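Peptidase M16 inactive domain family protein (Pseudomonas fluorescens, PDB 3GWB) is a homologue of the M16 metallopeptidases, of the inactive-domain type, and probably has no proteolytic activity of its own. Local coordinates at residues N60-E65 and A130-Q135; M156-G161 and V414-G419; V269-Q274 and E398-A403. All coordinates share one frame; numbering follows the deposited sequence.

Interaction 1: N60-E65 and A130-Q135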
loop_
_atom_site.group_PDB
_atom_site.type_symbol
_atom_site.label_atom_id
_atom_site.label_comp_id
_atom_site.label_asym_id
_atom_site.label_seq_id
_atom_site.Cartn_x
_atom_site.Cartn_y
_atom_site.Cartn_z
ATOM N N ASN A 60 2.778 -11.418 15.029
ATOM C CA ASN A 60 1.715 -11.366 14.036
ATOM C C ASN A 60 2.237 -11.417 12.604
ATOM O O ASN A 60 1.598 -11.984 11.720
ATOM C CB ASN A 60 0.866 -10.109 14.239
ATOM C CG ASN A 60 -0.298 -10.036 13.272
ATOM O OD1 ASN A 60 -0.189 -9.451 12.195
ATOM N ND2 ASN A 60 -1.412 -10.647 13.643
ATOM N N ALA A 61 3.406 -10.831 12.380
ATOM C CA ALA A 61 4.003 -10.811 11.055
ATOM C C ALA A 61 4.588 -12.165 10.681
ATOM O O ALA A 61 4.664 -12.504 9.500
ATOM C CB ALA A 61 5.098 -9.750 10.997
HETATM N N MSE A 62 4.997 -12.936 11.684
HETATM C CA MSE A 62 5.608 -14.245 11.445
HETATM C C MSE A 62 4.633 -15.413 11.263
HETATM O O MSE A 62 5.052 -16.518 10.911
HETATM C CB MSE A 62 6.576 -14.568 12.588
HETATM C CG MSE A 62 7.827 -13.673 12.657
HETATM SE SE MSE A 62 9.092 -14.150 11.460
HETATM C CE MSE A 62 9.515 -15.791 12.113
ATOM N N LEU A 63 3.343 -15.176 11.484
ATOM C CA LEU A 63 2.345 -16.236 11.368
ATOM C C LEU A 63 2.408 -17.008 10.059
ATOM O O LEU A 63 2.535 -18.234 10.063
ATOM C CB LEU A 63 0.933 -15.666 11.546
ATOM C CG LEU A 63 0.625 -14.965 12.877
ATOM C CD1 LEU A 63 -0.810 -14.462 12.865
ATOM C CD2 LEU A 63 0.833 -15.929 14.041
ATOM N N ASN A 64 2.326 -16.299 8.939
ATOM C CA ASN A 64 2.346 -16.964 7.639
ATOM C C ASN A 64 3.732 -17.120 7.027
ATOM O O ASN A 64 3.857 -17.271 5.811
ATOM C CB ASN A 64 1.433 -16.227 6.655
ATOM C CG ASN A 64 2.036 -14.936 6.164
ATOM O OD1 ASN A 64 2.807 -14.291 6.872
ATOM N ND2 ASN A 64 1.677 -14.541 4.948
ATOM N N GLU A 65 4.767 -17.078 7.863
ATOM C CA GLU A 65 6.139 -17.247 7.395
ATOM C C GLU A 65 6.527 -18.719 7.378
ATOM O O GLU A 65 7.592 -19.074 6.872
ATOM C CB GLU A 65 7.126 -16.489 8.290
ATOM C CG GLU A 65 7.137 -14.991 8.081
ATOM C CD GLU A 65 7.507 -14.595 6.657
ATOM O OE1 GLU A 65 8.439 -15.201 6.077
ATOM O OE2 GLU A 65 6.874 -13.662 6.121
ATOM N N ALA A 130 14.977 -13.178 10.808
ATOM C CA ALA A 130 16.115 -12.334 10.489
ATOM C C ALA A 130 15.702 -11.361 9.389
ATOM O O ALA A 130 16.054 -10.186 9.423
ATOM C CB ALA A 130 17.286 -13.195 10.030
ATOM N N ARG A 131 14.938 -11.854 8.421
ATOM C CA ARG A 131 14.488 -11.016 7.317
ATOM C C ARG A 131 13.545 -9.918 7.808
ATOM O O ARG A 131 13.650 -8.768 7.385
ATOM C CB ARG A 131 13.773 -11.861 6.265
ATOM C CG ARG A 131 13.624 -11.167 4.931
ATOM C CD ARG A 131 12.678 -11.917 4.005
ATOM N NE ARG A 131 11.277 -11.672 4.340
ATOM C CZ ARG A 131 10.425 -12.603 4.762
ATOM N NH1 ARG A 131 10.826 -13.864 4.911
ATOM N NH2 ARG A 131 9.165 -12.273 5.030
ATOM N N ILE A 132 12.624 -10.281 8.698
ATOM C CA ILE A 132 11.664 -9.323 9.238
ATOM C C ILE A 132 12.341 -8.285 10.123
ATOM O O ILE A 132 12.044 -7.093 10.017
ATOM C CB ILE A 132 10.555 -10.029 10.056
ATOM C CG1 ILE A 132 9.867 -11.085 9.191
ATOM C CG2 ILE A 132 9.516 -9.015 10.525
ATOM C CD1 ILE A 132 9.271 -10.540 7.920
ATOM N N LYS A 133 13.243 -8.731 10.997
ATOM C CA LYS A 133 13.955 -7.802 11.872
ATOM C C LYS A 133 14.754 -6.817 11.035
ATOM O O LYS A 133 14.835 -5.638 11.372
ATOM C CB LYS A 133 14.920 -8.532 12.808
ATOM C CG LYS A 133 14.259 -9.387 13.872
ATOM C CD LYS A 133 15.288 -9.805 14.912
ATOM C CE LYS A 133 14.677 -10.660 16.002
ATOM N NZ LYS A 133 15.669 -10.961 17.066
ATOM N N ASN A 134 15.346 -7.308 9.947
ATOM C CA ASN A 134 16.148 -6.466 9.057
ATOM C C ASN A 134 15.296 -5.364 8.429
ATOM O O ASN A 134 15.733 -4.217 8.332
ATOM C CB ASN A 134 16.789 -7.308 7.948
ATOM C CG ASN A 134 17.799 -6.519 7.124
ATOM O OD1 ASN A 134 18.911 -6.248 7.578
ATOM N ND2 ASN A 134 17.408 -6.134 5.913
ATOM N N GLN A 135 14.082 -5.703 8.004
ATOM C CA GLN A 135 13.222 -4.696 7.405
ATOM C C GLN A 135 12.602 -3.776 8.455
ATOM O O GLN A 135 12.265 -2.630 8.155
ATOM C CB GLN A 135 12.150 -5.344 6.521
ATOM C CG GLN A 135 11.436 -6.533 7.112
ATOM C CD GLN A 135 10.531 -7.218 6.093
ATOM O OE1 GLN A 135 11.003 -7.758 5.087
ATOM N NE2 GLN A 135 9.227 -7.193 6.349
#
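Arg131 grips the carboxylate of Glu65 end-on, through NH1 and NH2, in a salt bridge that ties segment 60-65 to helix 126-143. The guanidinium offers its two terminal nitrogens to the two carboxylate oxygens: NH2 of Arg131 lies 2.9 Å from OE2 of Glu65, and NH1 of Arg131 lies 3.0 Å from OE1 of Glu65. A third, weak bond runs diagonally from NH2 of Arg131 to OE1 of Glu65 at 3.2 Å. Both oxygens sit almost in the guanidinium plane, yet the two flat groups are turned 50° against each other, and the nitrogens reach each oxygen from above the carboxylate plane. The pair is therefore a twisted bidentate grip and not a coplanar one. Arg131 gets there through a bend at chi3 (79°), which turns the end of an otherwise extended chain toward the acid. OE1 of Glu65 also has the hydroxyl of Ser128 as a hydrogen-bond partner, which would further fix the rotation of this buried carboxylate.

The apolar half of the contact lies beside the ion pair. The selenium of Met62, a selenomethionine, packs 3.9 Å from CG1 of Ile132, the two side chains sliding past each other in opposite directions. Met62 is folded at both chi2 and chi3, so that its selenium, with the terminal methyl curled back, makes the touch. CD1 of Ile132 comes no nearer than 4.3 Å to OE2 of Glu65, at the margin of the ion pair.

Further along helix 126-143, Asn134 is hydrogen-bonded to Tyr297 and Arg290 of the second subunit. Met62 also rests on Phe124 and Pro125 of the preceding loop and on Ser128 and Leu129 in the first turn of helix 126-143. Behind helix 55-62 lies the six-stranded sheet, where Asn60 bonds the carbonyl of Val96 and touches strand 85-90.

Interaction 2: M156-G161 and V414-G419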
loop_
_atom_site.group_PDB
_atom_site.type_symbol
_atom_site.label_atom_id
_atom_site.label_comp_id
_atom_site.label_asym_id
_atom_site.label_seq_id
_atom_site.Cartn_x
_atom_site.Cartn_y
_atom_site.Cartn_z
HETATM N N MSE A 156 2.437 10.669 21.273
HETATM C CA MSE A 156 1.873 9.523 21.972
HETATM C C MSE A 156 2.568 9.312 23.315
HETATM O O MSE A 156 1.967 8.789 24.247
HETATM C CB MSE A 156 1.967 8.258 21.110
HETATM C CG MSE A 156 0.955 8.212 19.958
HETATM SE SE MSE A 156 -0.787 8.284 20.494
HETATM C CE MSE A 156 -1.121 6.548 20.843
ATOM N N LYS A 157 3.828 9.724 23.422
ATOM C CA LYS A 157 4.561 9.586 24.681
ATOM C C LYS A 157 4.023 10.565 25.723
ATOM O O LYS A 157 3.804 10.199 26.880
ATOM C CB LYS A 157 6.052 9.863 24.478
ATOM C CG LYS A 157 6.766 8.898 23.541
ATOM C CD LYS A 157 8.244 9.271 23.390
ATOM C CE LYS A 157 8.925 8.417 22.335
ATOM N NZ LYS A 157 10.328 8.855 22.092
ATOM N N ARG A 158 3.827 11.813 25.309
ATOM C CA ARG A 158 3.322 12.856 26.199
ATOM C C ARG A 158 1.889 12.576 26.638
ATOM O O ARG A 158 1.501 12.864 27.769
ATOM C CB ARG A 158 3.387 14.217 25.495
ATOM C CG ARG A 158 4.795 14.793 25.366
ATOM C CD ARG A 158 4.853 15.878 24.304
ATOM N NE ARG A 158 6.182 16.473 24.200
ATOM C CZ ARG A 158 6.611 17.477 24.957
ATOM N NH1 ARG A 158 5.809 18.003 25.871
ATOM N NH2 ARG A 158 7.845 17.945 24.810
ATOM N N LEU A 159 1.113 11.992 25.734
ATOM C CA LEU A 159 -0.288 11.678 25.985
ATOM C C LEU A 159 -0.509 10.515 26.955
ATOM O O LEU A 159 -1.349 10.598 27.854
ATOM C CB LEU A 159 -0.972 11.350 24.655
ATOM C CG LEU A 159 -2.290 12.024 24.268
ATOM C CD1 LEU A 159 -2.080 13.519 24.137
ATOM C CD2 LEU A 159 -2.785 11.448 22.940
ATOM N N TYR A 160 0.244 9.434 26.769
ATOM C CA TYR A 160 0.088 8.233 27.594
ATOM C C TYR A 160 1.160 7.912 28.645
ATOM O O TYR A 160 0.979 6.997 29.445
ATOM C CB TYR A 160 -0.076 7.029 26.667
ATOM C CG TYR A 160 -1.387 7.017 25.922
ATOM C CD1 TYR A 160 -2.549 6.567 26.539
ATOM C CD2 TYR A 160 -1.470 7.461 24.602
ATOM C CE1 TYR A 160 -3.769 6.551 25.869
ATOM C CE2 TYR A 160 -2.697 7.449 23.916
ATOM C CZ TYR A 160 -3.839 6.991 24.564
ATOM O OH TYR A 160 -5.055 6.968 23.917
ATOM N N GLY A 161 2.272 8.636 28.643
ATOM C CA GLY A 161 3.310 8.367 29.630
ATOM C C GLY A 161 3.778 6.916 29.689
ATOM O O GLY A 161 4.359 6.408 28.727
ATOM N N VAL A 414 -2.461 18.664 23.997
ATOM C CA VAL A 414 -1.027 18.426 24.035
ATOM C C VAL A 414 -0.610 18.683 22.598
ATOM O O VAL A 414 -1.146 18.071 21.668
ATOM C CB VAL A 414 -0.706 16.968 24.402
ATOM C CG1 VAL A 414 0.800 16.738 24.361
ATOM C CG2 VAL A 414 -1.256 16.655 25.780
ATOM N N ILE A 415 0.331 19.595 22.407
ATOM C CA ILE A 415 0.760 19.935 21.066
ATOM C C ILE A 415 2.218 19.599 20.787
ATOM O O ILE A 415 3.099 19.837 21.610
ATOM C CB ILE A 415 0.519 21.419 20.813
ATOM C CG1 ILE A 415 -0.941 21.748 21.134
ATOM C CG2 ILE A 415 0.850 21.768 19.371
ATOM C CD1 ILE A 415 -1.229 23.223 21.198
ATOM N N VAL A 416 2.458 19.038 19.610
ATOM C CA VAL A 416 3.802 18.674 19.206
ATOM C C VAL A 416 4.004 19.019 17.743
ATOM O O VAL A 416 3.255 18.564 16.875
ATOM C CB VAL A 416 4.061 17.165 19.401
ATOM C CG1 VAL A 416 5.467 16.816 18.939
ATOM C CG2 VAL A 416 3.868 16.790 20.861
ATOM N N SER A 417 5.016 19.835 17.475
ATOM C CA SER A 417 5.338 20.234 16.116
ATOM C C SER A 417 6.750 19.780 15.770
ATOM O O SER A 417 7.610 19.677 16.643
ATOM C CB SER A 417 5.241 21.753 15.971
ATOM O OG SER A 417 6.106 22.399 16.886
ATOM N N ALA A 418 6.976 19.494 14.496
ATOM C CA ALA A 418 8.288 19.070 14.030
ATOM C C ALA A 418 8.585 19.870 12.779
ATOM O O ALA A 418 7.853 19.794 11.787
ATOM C CB ALA A 418 8.291 17.576 13.716
ATOM N N GLY A 419 9.655 20.650 12.834
ATOM C CA GLY A 419 10.037 21.467 11.702
ATOM C C GLY A 419 11.176 22.381 12.104
ATOM O O GLY A 419 11.701 22.259 13.209
#
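Val414 faces the last turn of helix 147-160 with both of its methyls, each taken by a different residue. CG2 of Val414 meets CD1 of Leu159 at 3.6 Å, and CG1 of Val414 lies 3.8 Å from CB of Arg158. The CB of Leu159 is not aimed straight at the strand; its chi1 of -130°, well away from a staggered value, brings the CD1 methyl round to the valine.

A second kind of packing uses the aliphatic part of a charged side chain. Arg158 runs extended from CG to NE, and its CB and CD lie obliquely against the Val414 and Val416 methyls, with CD 3.7 Å from CG2 of Val416. The same methyl lies 4.1 Å from NE of Arg158, so the valine touches the stem and the start of the guanidinium group. The polar end is held elsewhere: NE of Arg158 forms a salt bridge with Glu154 one turn back on the helix, and NH1 makes a weak hydrogen bond to Ser239.

The helix segment runs nearly antiparallel to the strand, at 166° and an axis separation of 9.0 Å, as a layer laid on one face of the five-stranded sheet. Val416 continues the packing onto Ala151 and Leu155 of the same helix. Strand 414-419 is hydrogen-bonded between strands 239-244 and 249-257, and Leu159 reaches past it to Ala255.

Interaction 3: V269-Q274 and E398-A403; sequences VSLGNQ and EQVKAA
Val400 presses CG1 directly onto the backbone of helix 266-277 at Gly272, whose CA is 3.5 Å away. Gly272 has no side chain to hold the helices apart there, so the methyl packs onto its CA. The two CA atoms, of Gly272 and Val400, are consequently just 5.7 Å apart. The other methyl of the valine, CG2, meets CD2 of Leu271 at 4.2 Å, the two side chains crossing at about a right angle. One turn on, the CB of Ala403 lies 4.1 Å from CG1 of Val269. Every touch here is apolar and the five residues are buried.

What sets the methyls is the rotation of Val400: CG1 stands trans to the backbone N (chi1 171°), over Gly272, leaving CG2 for the leucine. The short helical segments cross almost perpendicularly, at -93°, with axes 8.9 Å apart, which keeps the touching patch small.

Further out, Val400 also packs on Pro342 and Leu395, and Leu271 shares Leu395 with it. The carbonyl of Gly272 receives a weak hydrogen bond from Tyr337 on helix 323-340. Helix 344-356 covers the Leu271 side of helix 266-277, giving Leu347, Ala350 and Leu354 to Leu271, while Val269 turns to Ile259 and to Phe303 on strand 299-303, at the border of the five-stranded sheet.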
loop_
_atom_site.group_PDB
_atom_site.type_symbol
_atom_site.label_atom_id
_atom_site.label_comp_id
_atom_site.label_asym_id
_atom_site.label_seq_id
_atom_site.Cartn_x
_atom_site.Cartn_y
_atom_site.Cartn_z
ATOM N N VAL A 269 -20.023 11.827 18.857
ATOM C CA VAL A 269 -18.686 12.391 18.649
ATOM C C VAL A 269 -18.157 12.072 17.262
ATOM O O VAL A 269 -17.339 12.813 16.720
ATOM C CB VAL A 269 -17.660 11.891 19.705
ATOM C CG1 VAL A 269 -18.145 12.244 21.100
ATOM C CG2 VAL A 269 -17.438 10.399 19.562
ATOM N N SER A 270 -18.624 10.971 16.684
ATOM C CA SER A 270 -18.182 10.603 15.346
ATOM C C SER A 270 -18.727 11.624 14.355
ATOM O O SER A 270 -18.010 12.084 13.469
ATOM C CB SER A 270 -18.677 9.204 14.978
ATOM O OG SER A 270 -18.165 8.242 15.883
ATOM N N LEU A 271 -19.994 11.990 14.515
ATOM C CA LEU A 271 -20.607 12.960 13.616
ATOM C C LEU A 271 -20.025 14.354 13.866
ATOM O O LEU A 271 -19.807 15.130 12.933
ATOM C CB LEU A 271 -22.120 12.979 13.817
ATOM C CG LEU A 271 -22.906 13.714 12.738
ATOM C CD1 LEU A 271 -22.986 12.855 11.467
ATOM C CD2 LEU A 271 -24.297 14.011 13.267
ATOM N N GLY A 272 -19.759 14.660 15.128
ATOM C CA GLY A 272 -19.183 15.953 15.459
ATOM C C GLY A 272 -17.790 16.069 14.864
ATOM O O GLY A 272 -17.402 17.123 14.363
ATOM N N ASN A 273 -17.034 14.974 14.908
ATOM C CA ASN A 273 -15.688 14.977 14.357
ATOM C C ASN A 273 -15.731 15.081 12.848
ATOM O O ASN A 273 -14.892 15.739 12.246
ATOM C CB ASN A 273 -14.923 13.711 14.739
ATOM C CG ASN A 273 -13.554 13.667 14.107
ATOM O OD1 ASN A 273 -13.343 13.012 13.082
ATOM N ND2 ASN A 273 -12.616 14.394 14.696
ATOM N N GLN A 274 -16.703 14.415 12.239
ATOM C CA GLN A 274 -16.848 14.453 10.788
ATOM C C GLN A 274 -16.972 15.898 10.311
ATOM O O GLN A 274 -16.314 16.301 9.352
ATOM C CB GLN A 274 -18.080 13.648 10.353
ATOM C CG GLN A 274 -17.916 12.132 10.469
ATOM C CD GLN A 274 -19.211 11.371 10.189
ATOM O OE1 GLN A 274 -19.920 11.665 9.226
ATOM N NE2 GLN A 274 -19.515 10.380 11.029
ATOM N N GLU A 398 -27.573 20.361 19.276
ATOM C CA GLU A 398 -27.383 20.470 20.714
ATOM C C GLU A 398 -26.717 19.220 21.290
ATOM O O GLU A 398 -25.833 19.322 22.136
ATOM C CB GLU A 398 -28.732 20.711 21.409
ATOM C CG GLU A 398 -29.675 19.508 21.394
ATOM C CD GLU A 398 -31.097 19.847 21.831
ATOM O OE1 GLU A 398 -31.271 20.459 22.910
ATOM O OE2 GLU A 398 -32.042 19.492 21.092
ATOM N N GLN A 399 -27.140 18.044 20.830
ATOM C CA GLN A 399 -26.577 16.784 21.312
ATOM C C GLN A 399 -25.130 16.605 20.873
ATOM O O GLN A 399 -24.308 16.095 21.628
ATOM C CB GLN A 399 -27.402 15.599 20.809
ATOM C CG GLN A 399 -28.841 15.590 21.299
ATOM C CD GLN A 399 -29.645 14.467 20.681
ATOM O OE1 GLN A 399 -29.670 14.307 19.462
ATOM N NE2 GLN A 399 -30.307 13.682 21.519
ATOM N N VAL A 400 -24.822 17.006 19.645
ATOM C CA VAL A 400 -23.457 16.894 19.155
ATOM C C VAL A 400 -22.574 17.861 19.945
ATOM O O VAL A 400 -21.509 17.486 20.433
ATOM C CB VAL A 400 -23.385 17.217 17.648
ATOM C CG1 VAL A 400 -21.923 17.316 17.193
ATOM C CG2 VAL A 400 -24.118 16.139 16.859
ATOM N N LYS A 401 -23.019 19.106 20.086
ATOM C CA LYS A 401 -22.243 20.091 20.834
ATOM C C LYS A 401 -21.980 19.627 22.271
ATOM O O LYS A 401 -20.875 19.793 22.798
ATOM C CB LYS A 401 -22.970 21.441 20.844
ATOM C CG LYS A 401 -22.331 22.500 21.735
ATOM C CD LYS A 401 -23.134 23.791 21.699
ATOM C CE LYS A 401 -22.570 24.840 22.643
ATOM N NZ LYS A 401 -22.752 24.483 24.080
ATOM N N ALA A 402 -22.992 19.042 22.901
ATOM C CA ALA A 402 -22.841 18.576 24.272
ATOM C C ALA A 402 -21.821 17.455 24.365
ATOM O O ALA A 402 -20.948 17.476 25.237
ATOM C CB ALA A 402 -24.176 18.104 24.821
ATOM N N ALA A 403 -21.932 16.482 23.465
ATOM C CA ALA A 403 -21.029 15.338 23.449
ATOM C C ALA A 403 -19.577 15.752 23.249
ATOM O O ALA A 403 -18.701 15.308 23.981
ATOM C CB ALA A 403 -21.450 14.352 22.354
#

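The three contacts sample both halves of the chain. Interaction 1 belongs to the first half, beside the six-stranded sheet, while interactions 2 and 3 lie around the five-stranded sheet of the second; interactions 1 and 3 stand on opposite sides of the chain's centre, their own centres about 41 Å apart. Interaction 1 closes before 2 opens, and 3 is nested inside the long loop that 2 closes. Helices 126-143 and 147-160 follow each other, linking interactions 1 and 2 over about 30 Å between centres. Helix 397-407 likewise leads into strand 414-419, from interaction 3 to 2, about 25 Å between centres. Interaction 2 thus joins a helix from early in the chain to the last strand, bridging the two halves.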